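Local coordinates for 3-hydroxyisobutyrate dehydrogenase (Salmonella typhimurium, PDB 3G0O), which oxidises 3-hydroxyisobutyrate in valine catabolism, using NAD(P) as the cofactor, at the interface of chains A and B. Residues are numbered along the deposited sequence; one frame, centred on the assembly and turned at random. Chains: chain A/B, 3-hydroxyisobutyrate dehydrogenase.

The interface of chains A and B. Residues chain A 195, 198, 293; chain B 184, 261-264, 266.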
loop_
_atom_site.group_PDB
_atom_site.type_symbol
_atom_site.label_atom_id
_atom_site.label_comp_id
_atom_site.label_asym_id
_atom_site.label_seq_id
_atom_site.Cartn_x
_atom_site.Cartn_y
_atom_site.Cartn_z
ATOM N N GLU A 195 5.474 7.824 9.098
ATOM C CA GLU A 195 5.304 7.559 10.518
ATOM C C GLU A 195 6.037 6.280 10.910
ATOM O O GLU A 195 6.758 6.252 11.908
ATOM C CB GLU A 195 3.813 7.442 10.855
ATOM C CG GLU A 195 3.515 7.206 12.330
ATOM C CD GLU A 195 2.043 7.372 12.641
ATOM O OE1 GLU A 195 1.494 8.456 12.342
ATOM O OE2 GLU A 195 1.436 6.425 13.179
ATOM N N ALA A 198 9.935 6.732 10.677
ATOM C CA ALA A 198 10.453 7.581 11.742
ATOM C C ALA A 198 10.495 6.749 13.027
ATOM O O ALA A 198 11.434 6.849 13.812
ATOM C CB ALA A 198 9.560 8.813 11.929
ATOM N N PHE A 293 8.464 14.592 12.576
ATOM C CA PHE A 293 8.815 13.703 13.677
ATOM C C PHE A 293 10.185 14.049 14.249
ATOM O O PHE A 293 10.405 13.799 15.452
ATOM C CB PHE A 293 8.788 12.246 13.196
ATOM C CG PHE A 293 7.403 11.735 12.901
ATOM C CD1 PHE A 293 6.544 11.382 13.940
ATOM C CD2 PHE A 293 6.943 11.642 11.591
ATOM C CE1 PHE A 293 5.239 10.938 13.677
ATOM C CE2 PHE A 293 5.645 11.201 11.317
ATOM C CZ PHE A 293 4.793 10.852 12.366
ATOM N N LEU B 184 2.229 -1.778 12.141
ATOM C CA LEU B 184 1.719 -0.414 12.184
ATOM C C LEU B 184 1.210 -0.128 10.768
ATOM O O LEU B 184 0.094 0.357 10.578
ATOM C CB LEU B 184 2.837 0.573 12.558
ATOM C CG LEU B 184 2.497 2.072 12.661
ATOM C CD1 LEU B 184 3.634 2.801 13.368
ATOM C CD2 LEU B 184 2.259 2.679 11.282
ATOM N N PHE B 261 7.543 8.467 21.491
ATOM C CA PHE B 261 7.363 8.780 20.071
ATOM C C PHE B 261 5.865 8.853 19.766
ATOM O O PHE B 261 5.113 7.947 20.128
ATOM C CB PHE B 261 8.008 7.678 19.230
ATOM C CG PHE B 261 8.051 7.977 17.760
ATOM C CD1 PHE B 261 9.095 8.721 17.220
ATOM C CD2 PHE B 261 7.046 7.524 16.918
ATOM C CE1 PHE B 261 9.137 9.001 15.858
ATOM C CE2 PHE B 261 7.077 7.800 15.555
ATOM C CZ PHE B 261 8.121 8.541 15.026
ATOM N N PRO B 262 5.414 9.917 19.076
ATOM C CA PRO B 262 3.991 10.070 18.746
ATOM C C PRO B 262 3.562 9.317 17.494
ATOM O O PRO B 262 4.324 9.230 16.529
ATOM C CB PRO B 262 3.850 11.573 18.570
ATOM C CG PRO B 262 5.141 11.908 17.837
ATOM C CD PRO B 262 6.188 11.085 18.609
ATOM N N LEU B 263 2.335 8.797 17.511
ATOM C CA LEU B 263 1.792 8.054 16.379
ATOM C C LEU B 263 0.425 8.610 15.993
ATOM O O LEU B 263 -0.610 8.082 16.401
ATOM C CB LEU B 263 1.657 6.567 16.722
ATOM C CG LEU B 263 2.925 5.789 17.079
ATOM C CD1 LEU B 263 2.558 4.349 17.375
ATOM C CD2 LEU B 263 3.933 5.863 15.941
ATOM N N PRO B 264 0.405 9.688 15.199
ATOM C CA PRO B 264 -0.871 10.283 14.783
ATOM C C PRO B 264 -1.788 9.279 14.070
ATOM O O PRO B 264 -2.956 9.123 14.430
ATOM C CB PRO B 264 -0.434 11.422 13.865
ATOM C CG PRO B 264 0.897 11.823 14.442
ATOM C CD PRO B 264 1.547 10.493 14.728
ATOM N N ALA B 266 -1.250 5.739 13.637
ATOM C CA ALA B 266 -1.389 4.440 14.302
ATOM C C ALA B 266 -2.336 4.500 15.491
ATOM O O ALA B 266 -3.025 3.517 15.790
ATOM C CB ALA B 266 -0.035 3.924 14.754
#
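A:Glu195 projects from helix 174-202 with CG anti to the backbone N (chi1 -178°) and the chain extended beyond CG, so the acid arrives at the start of helix 264-281 of the partner. CG of B:Phe261 is likewise anti to its own backbone N (chi1 -172°), which sends its ring toward chain A, whereas A:Phe293 has CG beside the backbone N and anti to the carbonyl carbon. The result is a worked example of a carboxylate capping a helix across a subunit boundary. OE2 of A:Glu195 accepts a hydrogen bond from the backbone N of B:Ala266 at 2.8 Å, through its syn lone pair and with 151° at the hydrogen. The helix-end dipole would be expected to favour the ionised acid. B:Pro264 runs alongside the glutamate in the opposite direction, CD of B:Pro264 lying 3.8 Å from the carboxyl carbon CD of A:Glu195. From a crossing direction, B:Leu263 brings its branch CD2 to 3.9 Å from CG of A:Glu195, flanking the aliphatic stem. The tip of B:Phe261, CZ, touches CB of A:Ala198 at 3.4 Å and also meets CD1 of A:Phe293 at 3.4 Å; the two rings are nearly parallel but displaced, so tip overhangs rim. B:Pro262 CD sits over one face of the B:Phe261 ring, offset toward its rim, and B:Leu263 CD2 abuts its edge in plane. A:Phe293 CE1 reaches tip to tip toward CD of B:Pro264, 3.9 Å away. The centre of the patch lies about 14 Å from B:Lys179, the predicted catalytic lysine. Repeated by two-fold symmetry, the patch probably helps hold a dimer together, pinning the loop and helix start of one subunit against the long helix and C-terminal segment of the other.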